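PDB 3OAJ: putative ring-cleaving dioxygenase MhqO from Bacillus subtilis subsp. subtilis, which probably cleaves aromatic rings as an iron-dependent extradiol dioxygenase and may thereby contribute to the degradation of aromatic compounds. Local coordinates for residues E21-Y26 and L49-E54; I12-G17 and I62-W67. All blocks are in the same frame, centred on the assembly; numbering follows the deposited sequence.

Contact 1 (E21-Y26 and L49-E54)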
# COMPACT_ATOMS: atom_id res chain seq x y z
N GLU A 21 16.78 4.07 5.03
CA GLU A 21 16.63 2.61 5.02
C GLU A 21 15.38 2.19 4.24
O GLU A 21 15.43 1.28 3.40
CB GLU A 21 16.57 2.09 6.45
CG GLU A 21 17.85 2.27 7.23
CD GLU A 21 17.72 1.88 8.69
OE1 GLU A 21 16.69 1.28 9.08
OE2 GLU A 21 18.69 2.15 9.45
N ASN A 22 14.28 2.88 4.49
CA ASN A 22 13.03 2.66 3.77
C ASN A 22 13.25 2.85 2.27
O ASN A 22 12.91 1.97 1.46
CB ASN A 22 11.99 3.65 4.31
CG ASN A 22 10.66 3.59 3.58
OD1 ASN A 22 10.20 4.59 3.04
ND2 ASN A 22 10.01 2.44 3.61
N THR A 23 13.87 3.95 1.89
CA THR A 23 14.08 4.25 0.48
C THR A 23 15.05 3.26 -0.18
O THR A 23 14.82 2.84 -1.33
CB THR A 23 14.57 5.72 0.30
OG1 THR A 23 13.57 6.60 0.83
CG2 THR A 23 14.84 6.05 -1.16
N ASP A 24 16.14 2.92 0.51
CA ASP A 24 17.08 1.95 -0.04
C ASP A 24 16.38 0.63 -0.33
O ASP A 24 16.74 -0.05 -1.29
CB ASP A 24 18.26 1.72 0.91
CG ASP A 24 19.26 2.87 0.91
OD1 ASP A 24 19.22 3.73 -0.00
OD2 ASP A 24 20.08 2.89 1.84
N PHE A 25 15.37 0.27 0.46
CA PHE A 25 14.66 -0.97 0.16
C PHE A 25 13.66 -0.81 -0.99
O PHE A 25 13.74 -1.54 -2.00
CB PHE A 25 13.96 -1.55 1.40
CG PHE A 25 13.53 -2.98 1.21
CD1 PHE A 25 14.46 -4.01 1.31
CD2 PHE A 25 12.19 -3.30 0.93
CE1 PHE A 25 14.08 -5.32 1.11
CE2 PHE A 25 11.81 -4.62 0.74
CZ PHE A 25 12.75 -5.63 0.84
N TYR A 26 12.74 0.15 -0.87
CA TYR A 26 11.65 0.28 -1.83
C TYR A 26 12.09 0.78 -3.20
O TYR A 26 11.61 0.28 -4.22
CB TYR A 26 10.44 1.02 -1.23
CG TYR A 26 9.76 0.12 -0.22
CD1 TYR A 26 8.73 -0.74 -0.60
CD2 TYR A 26 10.17 0.10 1.12
CE1 TYR A 26 8.15 -1.61 0.28
CE2 TYR A 26 9.59 -0.78 2.03
CZ TYR A 26 8.57 -1.62 1.60
OH TYR A 26 7.97 -2.47 2.47
N LEU A 49 6.13 9.50 2.59
CA LEU A 49 6.74 9.13 1.31
C LEU A 49 5.80 8.21 0.55
O LEU A 49 5.23 7.28 1.11
CB LEU A 49 8.08 8.42 1.52
CG LEU A 49 9.12 9.14 2.38
CD1 LEU A 49 10.39 8.28 2.41
CD2 LEU A 49 9.41 10.54 1.85
N TYR A 50 5.66 8.47 -0.75
CA TYR A 50 4.83 7.64 -1.63
C TYR A 50 5.70 7.04 -2.72
O TYR A 50 6.41 7.76 -3.45
CB TYR A 50 3.75 8.48 -2.30
CG TYR A 50 2.68 9.10 -1.42
CD1 TYR A 50 2.87 10.33 -0.80
CD2 TYR A 50 1.43 8.50 -1.31
CE1 TYR A 50 1.85 10.94 -0.06
CE2 TYR A 50 0.41 9.08 -0.56
CZ TYR A 50 0.63 10.30 0.07
OH TYR A 50 -0.39 10.88 0.79
N PHE A 51 5.66 5.71 -2.82
CA PHE A 51 6.36 4.97 -3.87
C PHE A 51 5.33 4.29 -4.76
O PHE A 51 4.24 3.90 -4.29
CB PHE A 51 7.27 3.89 -3.28
CG PHE A 51 8.42 4.42 -2.45
CD1 PHE A 51 9.68 4.61 -3.01
CD2 PHE A 51 8.25 4.71 -1.09
CE1 PHE A 51 10.74 5.09 -2.24
CE2 PHE A 51 9.31 5.21 -0.31
CZ PHE A 51 10.56 5.38 -0.89
N GLY A 52 5.66 4.11 -6.03
CA GLY A 52 4.76 3.39 -6.91
C GLY A 52 5.42 3.05 -8.23
O GLY A 52 6.66 3.02 -8.32
N ASN A 53 4.61 2.80 -9.25
CA ASN A 53 5.13 2.57 -10.59
C ASN A 53 5.56 3.90 -11.23
O ASN A 53 5.58 4.93 -10.56
CB ASN A 53 4.15 1.76 -11.46
CG ASN A 53 2.96 2.58 -11.96
OD1 ASN A 53 2.73 3.71 -11.56
ND2 ASN A 53 2.22 1.99 -12.89
N GLU A 54 5.90 3.89 -12.51
CA GLU A 54 6.42 5.10 -13.16
C GLU A 54 5.47 6.29 -12.99
O GLU A 54 5.93 7.43 -12.89
CB GLU A 54 6.78 4.84 -14.64
CG GLU A 54 5.62 4.87 -15.62
CD GLU A 54 4.67 3.69 -15.47
OE1 GLU A 54 5.14 2.55 -15.21
OE2 GLU A 54 3.45 3.91 -15.60
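Y26 lays its CB on the phenyl ring of F51 where helix 19-29 packs against strand 47-52, the helix-on-sheet layer of a βαβββ module of the vicinal oxygen chelate (VOC) fold. The helix segment and the strand run almost parallel, 7° apart, with their axes 10.6 Å from each other, and F51 and L49 reach from the strand across most of that space.

The apolar part centres on F51, a flat residue that can receive a helix side chain on its face. Y26 CB sits 4.0 Å from the centroid of the F51 ring, nearly over its middle, a CH-pi contact. Only the base of Y26 is used here: its CG lies anti to the carbonyl carbon (chi1 -72°), and the phenol leads away to a hydrogen bond with D121.

The polar groups of the helix meet carbon. T23 OG1 lies at the edge of the F51 ring, 3.7 Å from F51 CZ, and 3.9 Å from L49 CD1; its hydrogen bond goes back one turn to P19 O, so this short hydroxyl can lie among apolar neighbours. N22 runs alongside F51 and L49 in the opposite direction, its amide turned 81° to the F51 ring plane. The side-chain amide oxygen is buried without a hydrogen-bond partner in the model: N22 OD1 rests 3.7 Å from L49 CD1 and 3.5 Å from F51 CE2.

Contact 2 (I12-G17 and I62-W67); sequences ITAIVG and ITFFPW. With SO4 (sulfate ion), chain D.
F65 meets I15 CG1 at the edge of its ring and T13 CG2 obliquely, 3.5 Å from F65 CE2, while the ring of H48, from outside the pair, meets that of F65 with the planes about 35° apart. These residues of the pair belong to strands 9-16 and 61-66, the parallel first and fourth strands of a VOC βαβββ module. Farther along, W67 takes I15 slantwise: I15 CG2 lies only 3.2 Å from W67 NE1, and I15 CD1 reaches W67 CZ2. The indole doubles back to I15 because its CG stands between the backbone N and the carbonyl carbon (chi1 49°). On the other face of the sheet the F64 ring lies obliquely against V16 CG1, 3.6 Å from F64 CD1, and the small A14 brings its CB to F64 CD1. The β-branched I12, T13, I15, V16, I62 and T63 suit the extended backbone.

The backbones form a regular parallel ladder, with I12 O, A14 O and V16 O accepting from T63, F65 and W67, while A14 N and V16 N give to T63 O and F65 O.

Next to the metal site, T13 and T63 pair through their hydroxyls, OG1 to OG1 2.7 Å. T63 OG1 also bonds H48; T13 OG1 donates to O3 of a sulfate, probably from the crystallisation liquor, at 2.7 Å.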
# COMPACT_ATOMS: atom_id res chain seq x y z
N ILE A 12 -1.60 1.49 0.18
CA ILE A 12 -1.47 0.97 1.52
C ILE A 12 -0.46 1.86 2.23
O ILE A 12 0.53 2.31 1.66
CB ILE A 12 -0.96 -0.50 1.46
CG1 ILE A 12 -2.08 -1.42 0.95
CG2 ILE A 12 -0.46 -0.99 2.81
CD1 ILE A 12 -1.61 -2.79 0.47
N THR A 13 -0.69 2.09 3.52
CA THR A 13 0.12 3.01 4.29
C THR A 13 0.65 2.31 5.54
O THR A 13 -0.10 1.66 6.27
CB THR A 13 -0.68 4.27 4.65
OG1 THR A 13 -0.99 4.95 3.44
CG2 THR A 13 0.10 5.20 5.64
N ALA A 14 1.95 2.46 5.74
CA ALA A 14 2.64 1.81 6.84
C ALA A 14 3.54 2.75 7.62
O ALA A 14 4.07 3.71 7.08
CB ALA A 14 3.47 0.64 6.32
N ILE A 15 3.71 2.46 8.91
CA ILE A 15 4.68 3.16 9.74
C ILE A 15 5.95 2.33 9.71
O ILE A 15 5.91 1.12 9.91
CB ILE A 15 4.17 3.37 11.19
CG1 ILE A 15 2.90 4.24 11.18
CG2 ILE A 15 5.25 4.01 12.02
CD1 ILE A 15 2.27 4.48 12.56
N VAL A 16 7.08 2.98 9.42
CA VAL A 16 8.38 2.30 9.33
C VAL A 16 9.47 3.10 10.03
O VAL A 16 9.18 4.04 10.76
CB VAL A 16 8.76 1.99 7.85
CG1 VAL A 16 7.78 0.97 7.23
CG2 VAL A 16 8.86 3.28 7.03
N GLY A 17 10.73 2.71 9.81
CA GLY A 17 11.90 3.32 10.44
C GLY A 17 12.54 4.41 9.59
O GLY A 17 11.86 5.11 8.85
N ILE A 62 2.54 2.42 -2.47
CA ILE A 62 2.86 2.08 -1.09
C ILE A 62 3.40 3.34 -0.44
O ILE A 62 4.26 4.03 -0.98
CB ILE A 62 3.84 0.85 -1.01
CG1 ILE A 62 4.05 0.40 0.46
CG2 ILE A 62 5.16 1.11 -1.75
CD1 ILE A 62 2.83 -0.23 1.13
N THR A 63 2.86 3.65 0.74
CA THR A 63 3.17 4.91 1.41
C THR A 63 3.66 4.68 2.83
O THR A 63 3.27 3.70 3.48
CB THR A 63 1.96 5.91 1.40
OG1 THR A 63 1.40 6.02 2.72
CG2 THR A 63 0.88 5.52 0.42
N PHE A 64 4.52 5.59 3.30
CA PHE A 64 5.22 5.38 4.57
C PHE A 64 5.29 6.63 5.41
O PHE A 64 5.52 7.73 4.89
CB PHE A 64 6.65 4.92 4.28
CG PHE A 64 6.73 3.64 3.54
CD1 PHE A 64 6.47 2.42 4.19
CD2 PHE A 64 7.02 3.65 2.17
CE1 PHE A 64 6.53 1.22 3.47
CE2 PHE A 64 7.09 2.46 1.45
CZ PHE A 64 6.84 1.24 2.11
N PHE A 65 5.12 6.43 6.71
CA PHE A 65 5.52 7.41 7.71
C PHE A 65 6.83 6.91 8.34
O PHE A 65 6.79 6.06 9.24
CB PHE A 65 4.42 7.58 8.77
CG PHE A 65 3.11 8.06 8.21
CD1 PHE A 65 3.02 9.26 7.51
CD2 PHE A 65 1.95 7.31 8.41
CE1 PHE A 65 1.79 9.69 6.98
CE2 PHE A 65 0.73 7.75 7.91
CZ PHE A 65 0.64 8.93 7.20
N PRO A 66 7.98 7.38 7.84
CA PRO A 66 9.24 6.89 8.38
C PRO A 66 9.66 7.67 9.63
O PRO A 66 10.03 8.85 9.54
CB PRO A 66 10.24 7.09 7.23
CG PRO A 66 9.61 8.06 6.30
CD PRO A 66 8.18 8.24 6.66
N TRP A 67 9.58 7.04 10.79
CA TRP A 67 10.19 7.66 11.96
C TRP A 67 11.25 6.79 12.64
O TRP A 67 10.94 5.78 13.28
CB TRP A 67 9.17 8.28 12.92
CG TRP A 67 7.98 7.44 13.33
CD1 TRP A 67 8.00 6.23 13.97
CD2 TRP A 67 6.60 7.81 13.22
NE1 TRP A 67 6.71 5.81 14.23
CE2 TRP A 67 5.83 6.76 13.78
CE3 TRP A 67 5.93 8.92 12.68
CZ2 TRP A 67 4.43 6.78 13.81
CZ3 TRP A 67 4.53 8.94 12.72
CH2 TRP A 67 3.80 7.88 13.28
S SO4 D . -3.23 8.44 3.80
O1 SO4 D . -3.84 8.46 5.13
O2 SO4 D . -2.34 9.57 3.58
O3 SO4 D . -2.50 7.20 3.56
O4 SO4 D . -4.31 8.58 2.83

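Overall arrangement
The two contacts lie with their centres about 10 Å apart in the first VOC module. Along the chain the order is 12-17, 21-26, 49-54, 62-67, so contact 2 brings together the first and last of these segments and contact 1 the middle two. Strands 47-52 and 61-66 are antiparallel neighbours in one mixed sheet, and helix 19-29, which directly follows strand 9-16, lies against that sheet. Between the contacts F64 touches Y26 and N22, while L49 and F51 probably hydrogen-bond to F64 and I62. The helix thus backs the strands, whereas H11, on strand 9-16, joins H218 and E266 at the zinc, where iron is predicted to bind.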